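Local coordinates for protein lectin (Cicer arietinum, PDB 3V6N) that agglutinates red blood cells and binds calcium, a plant albumin folded as a four-bladed hemopexin-type beta-propeller, at residues A[15-19]-A[29-33]. Residues are numbered along the deposited sequence; the frame is centred on the assembly and turned at random.
Sequences NNEAY and LDYAP
The carbonyl oxygen of Asn16 is held by one hydrogen bond and one weaker contact from segment 29-33: Tyr31 N donates to Asn16 O over 3.0 Å, tilted from the carbonyl plane, while Asp30 CA brings its hydrogen to the same Asn16 O at 3.3 Å. Further along, Ala18 and Leu29 form an antiparallel hydrogen-bonded pair, with Ala18 N to Leu29 O and Leu29 N to Ala18 O both 2.8 Å. Glu17 and Asp30 make the neighbouring non-hydrogen-bonded pair. The ladder belongs to the hairpin of strands 17-22 and 25-30, the middle of a blade in this four-bladed propeller.

Strand 25-30 ends at Asp30, and the backbone enters a turn that keeps Tyr31 and Pro33 against Asn16. Asp30, with CG anti to its own N (chi1 -179°), reaches forward so that OD1 accepts from Ala32 N at 3.2 Å, an Asx turn well suited to a short carboxylate. Glu17, on the same face, is longer and extended, and Glu17 OE1 is hydrogen-bonded to His91 NE2.

Ala18, on the opposite face with Leu29, has a methyl small enough for the Tyr31 ring to approach: CB is 4.0 Å from Tyr31 CD1. Tyr31 CG sits between its backbone N and carbonyl carbon (chi1 65°), which brings the CD1-CE1 side of the ring alongside the Asn16-Glu17 backbone, with Ala18 N near its plane at the edge; the Tyr31 hydroxyl is hydrogen-bonded to His180 N. Beyond the strand pairing, the Asn16 amide crosses the Pro33 ring, OD1 lying 3.4 Å from Pro33 CG; Asn16 suits this bend because asparagine tolerates a positive phi (62°).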
loop_
_atom_site.group_PDB
_atom_site.type_symbol
_atom_site.label_atom_id
_atom_site.label_comp_id
_atom_site.label_asym_id
_atom_site.label_seq_id
_atom_site.Cartn_x
_atom_site.Cartn_y
_atom_site.Cartn_z
ATOM N N ASN A 15 -11.271 -29.370 2.869
ATOM C CA ASN A 15 -10.434 -30.453 3.392
ATOM C C ASN A 15 -9.148 -30.667 2.594
ATOM O O ASN A 15 -9.188 -30.803 1.371
ATOM C CB ASN A 15 -11.224 -31.788 3.441
ATOM C CG ASN A 15 -12.407 -31.761 4.422
ATOM O OD1 ASN A 15 -12.499 -30.889 5.286
ATOM N ND2 ASN A 15 -13.323 -32.742 4.289
ATOM N N ASN A 16 -8.010 -30.659 3.291
ATOM C CA ASN A 16 -6.695 -30.979 2.693
ATOM C C ASN A 16 -6.213 -30.058 1.566
ATOM O O ASN A 16 -5.397 -30.460 0.750
ATOM C CB ASN A 16 -6.611 -32.467 2.271
ATOM C CG ASN A 16 -6.903 -33.419 3.422
ATOM O OD1 ASN A 16 -6.698 -33.086 4.580
ATOM N ND2 ASN A 16 -7.413 -34.582 3.110
ATOM N N GLU A 17 -6.690 -28.816 1.551
ATOM C CA GLU A 17 -6.240 -27.826 0.573
ATOM C C GLU A 17 -5.541 -26.662 1.266
ATOM O O GLU A 17 -5.945 -26.253 2.362
ATOM C CB GLU A 17 -7.415 -27.314 -0.274
ATOM C CG GLU A 17 -8.073 -28.426 -1.094
ATOM C CD GLU A 17 -9.152 -27.940 -2.050
ATOM O OE1 GLU A 17 -9.193 -26.731 -2.396
ATOM O OE2 GLU A 17 -9.960 -28.790 -2.475
ATOM N N ALA A 18 -4.487 -26.144 0.637
ATOM C CA ALA A 18 -3.800 -24.948 1.157
ATOM C C ALA A 18 -3.308 -24.082 0.009
ATOM O O ALA A 18 -2.936 -24.599 -1.047
ATOM C CB ALA A 18 -2.637 -25.324 2.089
ATOM N N TYR A 19 -3.334 -22.770 0.232
ATOM C CA TYR A 19 -2.822 -21.762 -0.694
ATOM C C TYR A 19 -1.393 -21.398 -0.290
ATOM O O TYR A 19 -1.117 -21.098 0.874
ATOM C CB TYR A 19 -3.716 -20.501 -0.660
ATOM C CG TYR A 19 -5.140 -20.747 -1.124
ATOM C CD1 TYR A 19 -5.503 -20.545 -2.455
ATOM C CD2 TYR A 19 -6.110 -21.222 -0.242
ATOM C CE1 TYR A 19 -6.811 -20.793 -2.898
ATOM C CE2 TYR A 19 -7.420 -21.459 -0.663
ATOM C CZ TYR A 19 -7.760 -21.265 -1.997
ATOM O OH TYR A 19 -9.051 -21.514 -2.411
ATOM N N LEU A 29 -2.940 -26.027 -3.463
ATOM C CA LEU A 29 -2.436 -27.388 -3.355
ATOM C C LEU A 29 -3.401 -28.301 -2.577
ATOM O O LEU A 29 -3.954 -27.882 -1.553
ATOM C CB LEU A 29 -1.053 -27.387 -2.679
ATOM C CG LEU A 29 -0.273 -28.705 -2.581
ATOM C CD1 LEU A 29 0.336 -29.114 -3.915
ATOM C CD2 LEU A 29 0.815 -28.571 -1.535
ATOM N N ASP A 30 -3.616 -29.518 -3.097
ATOM C CA ASP A 30 -4.114 -30.640 -2.302
ATOM C C ASP A 30 -2.875 -31.241 -1.672
ATOM O O ASP A 30 -2.092 -31.887 -2.341
ATOM C CB ASP A 30 -4.793 -31.698 -3.182
ATOM C CG ASP A 30 -5.353 -32.880 -2.375
ATOM O OD1 ASP A 30 -4.825 -33.247 -1.292
ATOM O OD2 ASP A 30 -6.350 -33.454 -2.835
ATOM N N TYR A 31 -2.675 -31.009 -0.385
ATOM C CA TYR A 31 -1.375 -31.324 0.215
ATOM C C TYR A 31 -1.277 -32.730 0.808
ATOM O O TYR A 31 -0.222 -33.097 1.323
ATOM C CB TYR A 31 -0.947 -30.237 1.208
ATOM C CG TYR A 31 -1.818 -30.104 2.436
ATOM C CD1 TYR A 31 -2.946 -29.275 2.431
ATOM C CD2 TYR A 31 -1.502 -30.789 3.606
ATOM C CE1 TYR A 31 -3.737 -29.149 3.550
ATOM C CE2 TYR A 31 -2.284 -30.669 4.728
ATOM C CZ TYR A 31 -3.391 -29.844 4.702
ATOM O OH TYR A 31 -4.150 -29.721 5.834
ATOM N N ALA A 32 -2.358 -33.508 0.700
ATOM C CA ALA A 32 -2.372 -34.946 1.017
ATOM C C ALA A 32 -1.562 -35.358 2.273
ATOM O O ALA A 32 -0.529 -36.038 2.176
ATOM C CB ALA A 32 -1.933 -35.743 -0.199
ATOM N N PRO A 33 -2.031 -34.935 3.461
ATOM C CA PRO A 33 -1.359 -35.261 4.730
ATOM C C PRO A 33 -1.308 -36.765 5.076
ATOM O O PRO A 33 -0.448 -37.178 5.866
ATOM C CB PRO A 33 -2.200 -34.506 5.771
ATOM C CG PRO A 33 -3.549 -34.344 5.124
ATOM C CD PRO A 33 -3.227 -34.097 3.673
#